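Local coordinates for protein possible adhesin (PDB 4WA0) that probably mediates attachment of an extremely thermophilic bacterium to cellulose, this chain being the C-terminal beta-helix domain of a tapirin, at residues F13-N19 / S316-N322; I100-M106 / F120-K126; T155-A161 / I176-K182; P257-I261 / M339-I344; N21-T25 / D61-R67. All coordinates share one frame; numbering follows the deposited sequence. Where two conformers were deposited one is given.

Contact 1 (F13-N19 / S316-N322); sequences FSKGALN and SLGSTFN
Two neighbouring coils of the beta-helix meet at one of its corners here, Ser14 pairing in parallel with Ser316 before the turn and Leu18 with Phe321 after it. Entering the turn, Ser316 N donates to Phe13 O (2.8 Å) and Lys15 N to Ser316 O; leaving it, Asn19 N donates to Phe321 O. Inside the coil, Leu18 and Phe321 lie side by side and point the same way, with Leu18 CD1 3.5 Å from Phe321 CD2. One face of the Phe321 ring receives Ser316 CB of its own segment, offset toward the rim. At the bend a single water is gripped by four polar atoms: it donates to Ser14 OG, Ser316 OG and Gly318 O and accepts from Gly16 N, tying the two turns together where direct pairing lapses. Ser14 OG in turn donates to Gly16 O. Lys15 runs along the Gly318 carbonyl and brings NZ to Leu317 O at 3.3 Å, above the carbonyl plane. On the outer face, Asn19 and Asn322 lie side by side, pointing the same way, both with CG anti to the carbonyl carbon (chi1 -59°). Their amide planes are 35° apart, and Asn19 ND2 reaches Asn322 OD1 at 2.7 Å and 171°.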
# COMPACT_ATOMS: atom_id res chain seq x y z
N PHE A 13 -6.66 0.43 -7.74
CA PHE A 13 -7.70 1.10 -6.97
C PHE A 13 -8.77 0.07 -6.60
O PHE A 13 -9.34 -0.60 -7.47
CB PHE A 13 -8.28 2.25 -7.76
CG PHE A 13 -9.35 2.98 -7.03
CD1 PHE A 13 -10.67 2.47 -6.98
CD2 PHE A 13 -9.05 4.17 -6.38
CE1 PHE A 13 -11.61 3.15 -6.23
CE2 PHE A 13 -10.00 4.84 -5.64
CZ PHE A 13 -11.28 4.33 -5.59
N SER A 14 -9.08 -0.08 -5.33
CA SER A 14 -10.14 -0.98 -4.89
C SER A 14 -11.16 -0.23 -4.05
O SER A 14 -10.85 0.29 -2.96
CB SER A 14 -9.52 -2.10 -4.07
OG SER A 14 -10.47 -3.08 -3.65
N LYS A 15 -12.41 -0.24 -4.51
CA LYS A 15 -13.51 0.46 -3.77
C LYS A 15 -13.63 -0.10 -2.36
O LYS A 15 -13.77 0.69 -1.41
CB LYS A 15 -14.84 0.45 -4.50
CG LYS A 15 -16.06 0.99 -3.69
CD LYS A 15 -17.33 0.90 -4.55
CE LYS A 15 -18.46 0.13 -3.84
NZ LYS A 15 -19.38 -0.54 -4.83
N GLY A 16 -13.60 -1.43 -2.21
CA GLY A 16 -13.76 -2.13 -0.98
C GLY A 16 -12.43 -2.81 -0.60
O GLY A 16 -11.36 -2.43 -1.11
N ALA A 17 -12.51 -3.80 0.25
CA ALA A 17 -11.36 -4.56 0.68
C ALA A 17 -10.51 -5.11 -0.50
O ALA A 17 -11.04 -5.58 -1.49
CB ALA A 17 -11.76 -5.69 1.64
N LEU A 18 -9.20 -5.08 -0.31
CA LEU A 18 -8.24 -5.51 -1.36
C LEU A 18 -7.36 -6.60 -0.76
O LEU A 18 -6.67 -6.37 0.24
CB LEU A 18 -7.41 -4.32 -1.85
CG LEU A 18 -6.16 -4.72 -2.70
CD1 LEU A 18 -6.50 -5.41 -4.02
CD2 LEU A 18 -5.29 -3.52 -3.05
N ASN A 19 -7.32 -7.77 -1.41
CA ASN A 19 -6.39 -8.81 -1.11
C ASN A 19 -5.45 -9.01 -2.29
O ASN A 19 -5.89 -9.43 -3.36
CB ASN A 19 -7.12 -10.10 -0.83
CG ASN A 19 -8.10 -9.96 0.33
OD1 ASN A 19 -7.80 -9.40 1.36
ND2 ASN A 19 -9.30 -10.50 0.15
N SER A 316 -10.99 -1.92 -9.28
CA SER A 316 -12.15 -2.66 -8.89
C SER A 316 -13.14 -1.68 -8.30
O SER A 316 -12.79 -0.83 -7.47
CB SER A 316 -11.79 -3.63 -7.78
OG SER A 316 -12.94 -3.96 -6.98
N LEU A 317 -14.40 -1.85 -8.68
CA LEU A 317 -15.47 -0.97 -8.27
C LEU A 317 -16.57 -1.79 -7.64
O LEU A 317 -17.68 -1.28 -7.50
CB LEU A 317 -16.02 -0.16 -9.48
CG LEU A 317 -15.04 0.82 -10.13
CD1 LEU A 317 -15.64 1.51 -11.32
CD2 LEU A 317 -14.56 1.79 -9.11
N GLY A 318 -16.21 -3.00 -7.21
CA GLY A 318 -17.05 -3.90 -6.46
C GLY A 318 -16.95 -3.76 -4.95
O GLY A 318 -16.39 -2.82 -4.42
N SER A 319 -17.54 -4.70 -4.21
CA SER A 319 -17.56 -4.56 -2.76
C SER A 319 -16.30 -5.03 -2.14
O SER A 319 -15.94 -4.56 -1.07
CB SER A 319 -18.74 -5.29 -2.09
OG SER A 319 -18.64 -6.66 -2.34
N THR A 320 -15.62 -5.96 -2.77
CA THR A 320 -14.34 -6.45 -2.31
C THR A 320 -13.59 -6.92 -3.56
O THR A 320 -14.20 -7.11 -4.63
CB THR A 320 -14.40 -7.69 -1.37
OG1 THR A 320 -14.98 -8.79 -2.08
CG2 THR A 320 -15.18 -7.43 -0.05
N PHE A 321 -12.28 -7.15 -3.42
CA PHE A 321 -11.47 -7.38 -4.58
C PHE A 321 -10.28 -8.29 -4.25
O PHE A 321 -9.56 -8.00 -3.30
CB PHE A 321 -10.95 -6.06 -5.08
CG PHE A 321 -10.14 -6.15 -6.31
CD1 PHE A 321 -10.57 -6.92 -7.37
CD2 PHE A 321 -9.03 -5.41 -6.47
CE1 PHE A 321 -9.83 -7.01 -8.53
CE2 PHE A 321 -8.29 -5.45 -7.63
CZ PHE A 321 -8.66 -6.30 -8.65
N ASN A 322 -10.11 -9.36 -5.01
CA ASN A 322 -8.94 -10.24 -4.91
C ASN A 322 -8.25 -10.24 -6.23
O ASN A 322 -8.97 -10.34 -7.32
CB ASN A 322 -9.38 -11.68 -4.57
CG ASN A 322 -10.17 -11.76 -3.25
OD1 ASN A 322 -9.62 -11.78 -2.22
ND2 ASN A 322 -11.49 -11.60 -3.35
O HOH W 1 -13.34 -3.45 -4.16
O HOH W 2 -14.73 -3.74 2.00

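Contact 2 (I100-M106 / F120-K126); sequences IYVGQEM and FSDSNVK
Met106, a selenomethionine, lies beside Val125 where successive coils of the beta-helix stack in parallel, both side chains pointing the same way into the coil, with Met106 CB 4.1 Å from Val125 CG2. Met106 and Phe120 bury the most surface here, with Asp122 adding to them at the turn. The Met106 backbone is clamped on both sides: Met106 N donates to Asn124 O, and Met106 O accepts from Lys126 N at 2.8 Å. Phe120 sits on the opposite side of its strand from the inward-facing Ser121. There it crosses Tyr101 at about a right angle, Phe120 CB lying 4.0 Å from Tyr101 CD1, while its own ring turns away because CG stands anti to the carbonyl carbon (chi1 -65°). Pro216 and strand 139-142 also touch it. Asp122 answers Tyr101 instead: Tyr101 OH donates to Asp122 OD2 at 2.8 Å, from above the carboxylate plane, which is 74° from the ring plane. A water links the same OD2 to Gly103 O. Farther round the turn, Asn124 ND2 gives Glu105 OE2 a nearly straight bond (2.7 Å, 175°) on its anti lone pair, while Glu105 OE1 takes Gln107 NE2. Ser121 OG accepts from Ser123 N, an ST turn that shapes the bend. Within these two segments both carboxylates are met by neutral donors, a hydroxyl and an amide, which probably stabilise their negative charge.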
# COMPACT_ATOMS: atom_id res chain seq x y z
N ILE A 100 3.92 8.25 7.32
CA ILE A 100 2.97 7.15 7.64
C ILE A 100 2.00 7.65 8.70
O ILE A 100 2.44 8.28 9.68
CB ILE A 100 3.70 5.84 8.05
CG1 ILE A 100 2.70 4.71 8.37
CG2 ILE A 100 4.69 6.01 9.23
CD1 ILE A 100 3.27 3.35 8.35
N TYR A 101 0.70 7.40 8.51
CA TYR A 101 -0.28 7.66 9.50
C TYR A 101 -1.01 6.37 9.79
O TYR A 101 -1.44 5.71 8.83
CB TYR A 101 -1.28 8.69 8.96
CG TYR A 101 -2.53 8.78 9.77
CD1 TYR A 101 -2.50 9.38 11.08
CD2 TYR A 101 -3.72 8.15 9.38
CE1 TYR A 101 -3.64 9.38 11.88
CE2 TYR A 101 -4.88 8.21 10.18
CZ TYR A 101 -4.82 8.80 11.42
OH TYR A 101 -5.98 8.83 12.20
N VAL A 102 -1.20 6.03 11.06
CA VAL A 102 -1.99 4.89 11.49
C VAL A 102 -2.96 5.38 12.55
O VAL A 102 -2.55 5.89 13.61
CB VAL A 102 -1.11 3.76 12.01
CG1 VAL A 102 -1.89 2.56 12.43
CG2 VAL A 102 -0.13 3.26 10.95
N GLY A 103 -4.25 5.13 12.30
CA GLY A 103 -5.31 5.61 13.19
C GLY A 103 -5.44 4.81 14.45
O GLY A 103 -5.81 5.37 15.48
N GLN A 104 -5.20 3.51 14.40
CA GLN A 104 -5.19 2.64 15.58
C GLN A 104 -3.73 2.13 15.79
O GLN A 104 -2.82 2.92 15.77
CB GLN A 104 -6.26 1.58 15.46
CG GLN A 104 -7.66 2.20 15.36
CD GLN A 104 -8.83 1.22 15.07
OE1 GLN A 104 -9.93 1.63 14.76
NE2 GLN A 104 -8.59 -0.03 15.21
N GLU A 105 -3.55 0.87 16.07
CA GLU A 105 -2.28 0.37 16.53
C GLU A 105 -1.36 0.00 15.36
O GLU A 105 -1.88 -0.40 14.27
CB GLU A 105 -2.53 -0.84 17.33
CG GLU A 105 -3.09 -0.48 18.70
CD GLU A 105 -2.58 -1.47 19.69
OE1 GLU A 105 -2.42 -2.65 19.29
OE2 GLU A 105 -2.32 -1.10 20.85
N MSE A 106 -0.08 0.32 15.49
CA MSE A 106 0.96 -0.13 14.56
C MSE A 106 1.67 -1.26 15.21
O MSE A 106 2.33 -1.05 16.22
CB MSE A 106 1.95 0.96 14.18
CG MSE A 106 2.93 0.37 13.18
SE MSE A 106 4.24 1.68 12.51
CE MSE A 106 3.25 3.40 12.45
N PHE A 120 2.97 9.29 12.31
CA PHE A 120 1.87 9.77 13.16
C PHE A 120 1.01 8.63 13.50
O PHE A 120 0.51 7.96 12.56
CB PHE A 120 1.03 10.79 12.40
CG PHE A 120 1.76 12.04 12.06
CD1 PHE A 120 2.48 12.15 10.89
CD2 PHE A 120 1.73 13.12 12.93
CE1 PHE A 120 3.19 13.30 10.62
CE2 PHE A 120 2.45 14.27 12.65
CZ PHE A 120 3.19 14.33 11.51
N SER A 121 0.85 8.34 14.79
CA SER A 121 -0.00 7.28 15.25
C SER A 121 -0.92 7.85 16.29
O SER A 121 -0.46 8.59 17.21
CB SER A 121 0.76 6.11 15.85
OG SER A 121 -0.11 5.33 16.67
N ASP A 122 -2.19 7.50 16.21
CA ASP A 122 -3.20 7.96 17.17
C ASP A 122 -3.33 7.00 18.35
O ASP A 122 -4.13 7.24 19.27
CB ASP A 122 -4.57 8.24 16.50
CG ASP A 122 -4.56 9.47 15.64
OD1 ASP A 122 -3.64 10.33 15.81
OD2 ASP A 122 -5.54 9.59 14.84
N SER A 123 -2.48 5.97 18.39
CA SER A 123 -2.50 4.96 19.43
C SER A 123 -1.09 4.46 19.71
O SER A 123 -0.12 5.25 19.77
CB SER A 123 -3.53 3.87 19.03
OG SER A 123 -3.66 2.87 20.02
N ASN A 124 -0.93 3.17 19.93
CA ASN A 124 0.34 2.59 20.26
C ASN A 124 1.11 2.15 19.01
O ASN A 124 0.53 1.73 17.98
CB ASN A 124 0.11 1.40 21.15
CG ASN A 124 -0.80 1.73 22.32
OD1 ASN A 124 -0.56 2.69 23.09
ND2 ASN A 124 -1.78 0.93 22.50
N VAL A 125 2.44 2.13 19.18
CA VAL A 125 3.36 1.59 18.20
C VAL A 125 4.17 0.48 18.89
O VAL A 125 4.87 0.78 19.81
CB VAL A 125 4.26 2.64 17.55
CG1 VAL A 125 5.25 2.02 16.57
CG2 VAL A 125 3.42 3.70 16.87
N LYS A 126 3.97 -0.76 18.48
CA LYS A 126 4.56 -1.95 19.12
C LYS A 126 5.47 -2.66 18.13
O LYS A 126 5.01 -3.00 17.03
CB LYS A 126 3.46 -2.85 19.60
CG LYS A 126 4.05 -4.03 20.30
CD LYS A 126 3.03 -5.01 20.77
CE LYS A 126 3.80 -6.26 21.24
NZ LYS A 126 2.86 -7.11 22.01
O HOH W 3 -8.00 7.56 14.77

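Contact 3 (T155-A161 / I176-K182); sequences TLKSNSA and ILENGAK
Backbone bonds join Leu156 and Glu178 across two adjacent coils of the beta-helix: Leu156 N donates to Ile176 O (2.7 Å, 174°) and Glu178 N to Leu156 O. Beyond them two type II turns, Lys157 to Ser160 and Glu178 to Ala181, stack on each other, and Asn159 N donates to Asn179 O at 3.1 Å. The charged contacts frame this corner. Lys157, folded back at chi2 and chi3, forms a salt bridge from NZ to Glu178 OE2 (2.8 Å) on the syn side, while Glu178 OE1 takes Ser158 N on its anti side. At the far end Lys182 curls round so that its NZ and its own backbone N reach Ser160 O from opposite faces of the carbonyl plane. Apolar contact is slighter: Leu156 CB lies 4.1 Å from Ala181 CB. Strands 153-156 and 174-177 sit between strand 132-136, which pairs with Thr155, and strand 197-199, whose Ile197 and Asn199 touch Leu177.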
# COMPACT_ATOMS: atom_id res chain seq x y z
N THR A 155 15.61 3.57 16.16
CA THR A 155 16.65 4.61 16.02
C THR A 155 16.01 5.91 15.69
O THR A 155 15.26 6.00 14.70
CB THR A 155 17.68 4.23 14.97
OG1 THR A 155 18.32 3.01 15.35
CG2 THR A 155 18.77 5.27 14.87
N LEU A 156 16.30 6.94 16.51
CA LEU A 156 15.83 8.30 16.25
C LEU A 156 17.02 9.01 15.59
O LEU A 156 18.05 9.24 16.23
CB LEU A 156 15.28 9.01 17.53
CG LEU A 156 14.30 8.06 18.34
CD1 LEU A 156 13.76 8.85 19.55
CD2 LEU A 156 13.17 7.58 17.46
N LYS A 157 16.90 9.35 14.31
CA LYS A 157 18.08 9.86 13.58
C LYS A 157 18.39 11.30 14.00
O LYS A 157 17.64 11.99 14.68
CB LYS A 157 17.91 9.75 12.06
CG LYS A 157 17.56 8.34 11.58
CD LYS A 157 18.72 7.40 11.63
CE LYS A 157 19.69 7.67 10.49
NZ LYS A 157 20.91 6.83 10.71
N SER A 158 19.52 11.81 13.53
CA SER A 158 19.99 13.11 14.01
C SER A 158 19.00 14.25 13.82
O SER A 158 18.36 14.37 12.75
CB SER A 158 21.37 13.44 13.44
OG SER A 158 21.29 13.47 12.05
N ASN A 159 18.85 15.04 14.89
CA ASN A 159 17.95 16.19 14.95
C ASN A 159 16.49 15.92 14.77
O ASN A 159 15.70 16.86 14.61
CB ASN A 159 18.47 17.26 14.01
CG ASN A 159 19.89 17.63 14.36
OD1 ASN A 159 20.12 18.05 15.50
ND2 ASN A 159 20.85 17.33 13.48
N SER A 160 16.10 14.64 14.88
CA SER A 160 14.69 14.26 14.78
C SER A 160 13.98 14.78 16.05
O SER A 160 14.64 15.23 17.00
CB SER A 160 14.52 12.74 14.60
OG SER A 160 15.05 12.05 15.71
N ALA A 161 12.65 14.80 16.04
CA ALA A 161 11.79 15.19 17.16
C ALA A 161 10.72 14.12 17.29
O ALA A 161 9.95 13.83 16.32
CB ALA A 161 11.15 16.54 16.90
N ILE A 176 17.73 3.96 20.29
CA ILE A 176 18.96 4.69 20.01
C ILE A 176 18.65 6.11 19.59
O ILE A 176 17.83 6.32 18.66
CB ILE A 176 19.75 3.98 18.91
CG1 ILE A 176 20.02 2.54 19.34
CG2 ILE A 176 21.03 4.77 18.60
CD1 ILE A 176 19.89 1.50 18.25
N LEU A 177 19.26 7.10 20.28
CA LEU A 177 19.15 8.50 19.85
C LEU A 177 20.46 8.92 19.21
O LEU A 177 21.53 8.71 19.78
CB LEU A 177 18.88 9.45 20.96
CG LEU A 177 17.47 9.64 21.47
CD1 LEU A 177 17.06 8.41 22.25
CD2 LEU A 177 17.28 10.89 22.31
N GLU A 178 20.40 9.40 17.95
CA GLU A 178 21.61 9.98 17.35
C GLU A 178 21.73 11.42 17.79
O GLU A 178 20.85 12.02 18.43
CB GLU A 178 21.55 9.91 15.83
CG GLU A 178 21.50 8.50 15.30
CD GLU A 178 21.57 8.46 13.75
OE1 GLU A 178 21.34 9.51 13.04
OE2 GLU A 178 21.87 7.33 13.30
N ASN A 179 22.86 12.03 17.41
CA ASN A 179 23.16 13.42 17.82
C ASN A 179 22.03 14.40 17.49
O ASN A 179 21.56 14.45 16.37
CB ASN A 179 24.43 13.84 17.06
CG ASN A 179 24.97 15.17 17.49
OD1 ASN A 179 24.59 16.21 16.95
ND2 ASN A 179 25.86 15.14 18.44
N GLY A 180 21.61 15.18 18.47
CA GLY A 180 20.59 16.21 18.32
C GLY A 180 19.18 15.72 18.23
O GLY A 180 18.23 16.56 18.19
N ALA A 181 18.99 14.38 18.30
CA ALA A 181 17.62 13.87 18.31
C ALA A 181 16.98 14.33 19.65
O ALA A 181 17.69 14.49 20.71
CB ALA A 181 17.61 12.36 18.20
N LYS A 182 15.68 14.58 19.63
CA LYS A 182 14.95 15.08 20.80
C LYS A 182 13.79 14.12 21.04
O LYS A 182 12.89 13.99 20.14
CB LYS A 182 14.34 16.46 20.48
CG LYS A 182 15.46 17.46 20.15
CD LYS A 182 15.02 18.83 19.66
CE LYS A 182 14.29 18.77 18.32
NZ LYS A 182 15.19 18.22 17.26

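Contact 4 (P257-I261 / M339-I344); sequences PQIVI and MPSPPI
Gln258 and Val260, alternate residues of strand 258-263, face the start of the C-terminal helix 342-352, which packs against the outside of the beta-helix. Val260 and Ile344 slide past each other in opposite directions, Val260 CB meeting Ile344 CG2 at 4.1 Å. The other branch of that isoleucine, CG1, lies against Gln258, 4.1 Å from Gln258 CB and 4.0 Å from Gln258 OE1. Ile344 therefore spans both strand residues, one branch for each. Gln258 starts with CG anti to the carbonyl carbon and bends at chi2 (-142°), which carries its amide across to the residues just before the helix. There Gln258 OE1 comes within 3.3 Å of Pro340 CA. Its NE2 is held by Gln254 OE1, a second-shell bond that helps set the rotation of the amide. Ser341 is the N-cap residue; its OG is bonded to Asp251 OD2 on strand 247-251, so the helix start is held by both strands. Val260 also touches Thr249 of that strand, and its side chain lies about 12 Å from the bound magnesium ion. Ser341 N donates to Gln258 OE1 at 2.9 Å and 160°, approaching from above the amide carbonyl plane, 41° out of it.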
# COMPACT_ATOMS: atom_id res chain seq x y z
N PRO A 257 -0.85 0.56 -28.56
CA PRO A 257 -2.20 0.98 -28.30
C PRO A 257 -2.59 0.80 -26.84
O PRO A 257 -1.88 0.10 -26.06
CB PRO A 257 -3.00 0.04 -29.17
CG PRO A 257 -2.22 -1.18 -29.16
CD PRO A 257 -0.79 -0.75 -29.23
N GLN A 258 -3.61 1.53 -26.46
CA GLN A 258 -4.18 1.41 -25.14
C GLN A 258 -5.47 0.66 -25.27
O GLN A 258 -6.20 0.81 -26.27
CB GLN A 258 -4.51 2.76 -24.55
CG GLN A 258 -3.33 3.67 -24.45
CD GLN A 258 -3.36 4.49 -23.21
OE1 GLN A 258 -4.26 4.35 -22.37
NE2 GLN A 258 -2.29 5.30 -23.03
N ILE A 259 -5.81 -0.08 -24.23
CA ILE A 259 -7.18 -0.70 -24.23
C ILE A 259 -7.70 -0.81 -22.79
O ILE A 259 -6.91 -1.04 -21.84
CB ILE A 259 -7.13 -2.01 -24.98
CG1 ILE A 259 -8.54 -2.63 -25.20
CG2 ILE A 259 -6.23 -2.99 -24.27
CD1 ILE A 259 -8.52 -3.79 -26.16
N VAL A 260 -8.99 -0.54 -22.62
CA VAL A 260 -9.65 -0.83 -21.38
C VAL A 260 -10.54 -2.07 -21.57
O VAL A 260 -11.31 -2.13 -22.55
CB VAL A 260 -10.36 0.39 -20.74
CG1 VAL A 260 -11.40 0.94 -21.67
CG2 VAL A 260 -10.96 0.06 -19.39
N ILE A 261 -10.42 -3.00 -20.62
CA ILE A 261 -11.30 -4.17 -20.53
C ILE A 261 -12.21 -4.03 -19.34
O ILE A 261 -11.72 -3.79 -18.25
CB ILE A 261 -10.44 -5.43 -20.39
CG1 ILE A 261 -9.45 -5.60 -21.55
CG2 ILE A 261 -11.23 -6.72 -20.35
CD1 ILE A 261 -9.97 -5.53 -22.97
N MSE A 339 -0.81 6.06 -16.92
CA MSE A 339 -2.08 6.80 -16.99
C MSE A 339 -2.76 6.49 -18.30
O MSE A 339 -2.12 6.49 -19.35
CB MSE A 339 -1.83 8.31 -16.92
CG MSE A 339 -3.08 9.15 -17.10
SE MSE A 339 -4.06 9.33 -15.39
CE MSE A 339 -4.33 11.27 -15.66
N PRO A 340 -4.09 6.24 -18.25
CA PRO A 340 -4.76 6.08 -19.56
C PRO A 340 -4.69 7.34 -20.39
O PRO A 340 -4.59 8.45 -19.82
CB PRO A 340 -6.20 5.71 -19.21
CG PRO A 340 -6.29 5.65 -17.75
CD PRO A 340 -5.03 6.13 -17.13
N SER A 341 -4.77 7.16 -21.70
CA SER A 341 -4.82 8.28 -22.64
C SER A 341 -6.15 9.02 -22.42
O SER A 341 -7.10 8.48 -21.88
CB SER A 341 -4.78 7.80 -24.05
OG SER A 341 -5.90 6.99 -24.33
N PRO A 342 -6.27 10.24 -22.97
CA PRO A 342 -7.48 11.01 -22.70
C PRO A 342 -8.80 10.35 -23.19
O PRO A 342 -9.77 10.35 -22.40
CB PRO A 342 -7.17 12.39 -23.28
CG PRO A 342 -5.66 12.47 -23.21
CD PRO A 342 -5.15 11.08 -23.44
N PRO A 343 -8.78 9.71 -24.36
CA PRO A 343 -10.01 9.05 -24.76
C PRO A 343 -10.36 7.90 -23.85
O PRO A 343 -11.57 7.65 -23.62
CB PRO A 343 -9.72 8.54 -26.15
CG PRO A 343 -8.67 9.46 -26.67
CD PRO A 343 -7.82 9.79 -25.48
N ILE A 344 -9.36 7.16 -23.37
CA ILE A 344 -9.68 6.04 -22.48
C ILE A 344 -10.11 6.55 -21.10
O ILE A 344 -11.09 6.04 -20.51
CB ILE A 344 -8.44 5.11 -22.33
CG1 ILE A 344 -8.06 4.52 -23.68
CG2 ILE A 344 -8.72 4.09 -21.26
CD1 ILE A 344 -9.19 3.67 -24.27

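Contact 5 (N21-T25 / D61-R67); sequences NKNLT and DSDSRCR
The Arg67 guanidinium has Asn23 CB over one face, offset toward the rim, and Thr25 OG1 at its edge. Its NH2 donates to Thr25 OG1 at 2.9 Å, nearly in the guanidinium plane, and the two side chains cross at about a right angle. Arg67 NE is bonded to Gly42 O on the coil between, so the group is fixed from two directions. The chain leaves the backbone with CG between N and the carbonyl carbon (chi1 67°) and runs extended past Asn23 OD1. The Asn23 amide is the second flat group: ND2 donates to Arg65 O (2.8 Å, 154°), with that oxygen close to the amide plane, and ND2 also bonds Tyr330 O. Arg65 itself grips Asp63 side-on, NE to OD1 and NH2 to OD2, within a loop shaped by Asx turns at Asp61 and Asp63. At the other end Lys22 NZ forms a salt bridge with Asp61 OD2 at 2.8 Å, on the anti side of the carboxylate. Tyr330 OH is a second partner for Asp61 OD2. Polar side chains thus fasten the loop between strands 56-58 and 69-73 to the 21-25 corner, and Lys22, lying between Asp61 and Asp40, probably favours the charged form of both.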
# COMPACT_ATOMS: atom_id res chain seq x y z
N ASN A 21 -2.18 -10.57 -4.56
CA ASN A 21 -1.60 -11.85 -4.82
C ASN A 21 -0.17 -11.88 -4.29
O ASN A 21 0.40 -10.84 -3.92
CB ASN A 21 -1.61 -12.16 -6.32
CG ASN A 21 -0.88 -11.13 -7.18
OD1 ASN A 21 -1.01 -9.93 -6.99
ND2 ASN A 21 -0.21 -11.60 -8.22
N LYS A 22 0.41 -13.09 -4.17
CA LYS A 22 1.86 -13.20 -3.86
C LYS A 22 2.77 -12.76 -4.99
O LYS A 22 2.43 -12.78 -6.20
CB LYS A 22 2.14 -14.66 -3.55
CG LYS A 22 1.42 -15.07 -2.24
CD LYS A 22 1.52 -16.53 -2.01
CE LYS A 22 0.59 -17.07 -0.95
NZ LYS A 22 0.89 -16.70 0.43
N ASN A 23 3.93 -12.26 -4.64
CA ASN A 23 4.95 -11.85 -5.67
C ASN A 23 4.41 -10.76 -6.61
O ASN A 23 4.52 -10.83 -7.81
CB ASN A 23 5.41 -13.07 -6.40
CG ASN A 23 6.26 -14.02 -5.51
OD1 ASN A 23 6.83 -13.66 -4.45
ND2 ASN A 23 6.35 -15.24 -5.94
N LEU A 24 3.74 -9.79 -6.03
CA LEU A 24 3.22 -8.64 -6.74
C LEU A 24 4.30 -7.59 -6.77
O LEU A 24 4.78 -7.18 -5.69
CB LEU A 24 1.96 -8.11 -6.03
CG LEU A 24 1.37 -6.77 -6.55
CD1 LEU A 24 0.90 -6.89 -7.99
CD2 LEU A 24 0.20 -6.23 -5.75
N THR A 25 4.64 -7.08 -7.97
CA THR A 25 5.58 -6.01 -8.15
C THR A 25 4.85 -4.82 -8.77
O THR A 25 4.12 -4.99 -9.78
CB THR A 25 6.76 -6.39 -9.07
OG1 THR A 25 7.40 -7.58 -8.62
CG2 THR A 25 7.76 -5.26 -9.20
N ASP A 61 5.83 -15.01 3.81
CA ASP A 61 5.60 -16.38 3.26
C ASP A 61 7.02 -16.94 2.96
O ASP A 61 7.78 -16.36 2.16
CB ASP A 61 4.78 -16.34 1.98
CG ASP A 61 4.45 -17.74 1.43
OD1 ASP A 61 5.19 -18.65 1.70
OD2 ASP A 61 3.44 -17.86 0.68
N SER A 62 7.38 -17.99 3.69
CA SER A 62 8.70 -18.60 3.62
C SER A 62 8.92 -19.57 2.46
O SER A 62 10.06 -20.03 2.24
CB SER A 62 9.01 -19.32 4.92
OG SER A 62 8.09 -20.32 5.11
N ASP A 63 7.87 -19.86 1.71
CA ASP A 63 8.01 -20.70 0.48
C ASP A 63 9.17 -20.16 -0.35
O ASP A 63 9.35 -18.95 -0.54
CB ASP A 63 6.72 -20.78 -0.30
CG ASP A 63 6.74 -21.90 -1.37
OD1 ASP A 63 7.44 -21.75 -2.40
OD2 ASP A 63 6.02 -22.89 -1.14
N SER A 64 10.02 -21.04 -0.81
CA SER A 64 11.17 -20.60 -1.62
C SER A 64 10.80 -19.90 -2.95
O SER A 64 11.64 -19.22 -3.53
CB SER A 64 12.15 -21.75 -1.83
OG SER A 64 11.50 -22.75 -2.57
N ARG A 65 9.55 -20.03 -3.39
CA ARG A 65 9.06 -19.36 -4.60
C ARG A 65 8.63 -17.96 -4.30
O ARG A 65 8.24 -17.23 -5.20
CB ARG A 65 7.90 -20.14 -5.19
CG ARG A 65 8.36 -21.48 -5.79
CD ARG A 65 7.19 -22.40 -6.08
NE ARG A 65 6.52 -22.81 -4.89
CZ ARG A 65 5.41 -23.52 -4.87
NH1 ARG A 65 4.86 -23.93 -6.03
NH2 ARG A 65 4.85 -23.84 -3.73
N CYS A 66 8.60 -17.64 -2.99
CA CYS A 66 8.24 -16.31 -2.51
C CYS A 66 9.52 -15.53 -2.24
O CYS A 66 10.62 -15.89 -2.70
CB CYS A 66 7.32 -16.37 -1.31
SG CYS A 66 6.26 -14.86 -1.13
N ARG A 67 9.40 -14.47 -1.47
CA ARG A 67 10.50 -13.50 -1.32
C ARG A 67 10.10 -12.51 -0.25
O ARG A 67 9.05 -12.62 0.37
CB ARG A 67 10.82 -12.79 -2.62
CG ARG A 67 9.72 -11.87 -3.10
CD ARG A 67 9.87 -11.47 -4.59
NE ARG A 67 8.77 -10.63 -4.94
CZ ARG A 67 8.55 -10.09 -6.11
NH1 ARG A 67 9.39 -10.35 -7.10
NH2 ARG A 67 7.52 -9.30 -6.30

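The five contacts are spread along one elongated beta-helix. Contacts 1 and 2 reach the same two runs of parallel strands, with centres 24 Å apart, whereas contacts 3 and 5 reach the third run, 35 Å apart between centres. Contact 1 brings residues 297 positions apart together, joining the early coils to the late ones; contacts 2 and 3 join successive coils toward the other end, their nearest atoms about 8 Å apart. Segment 21-25 of contact 5 comes just after segment 13-19 of contact 1 in the chain, though the centres of the two contacts are 21 Å apart. Contact 4 lies nearest the magnesium site formed by Asp239, Val241, Ser243, Leu246 and Glu275, and its centre is 47 Å from that of contact 3.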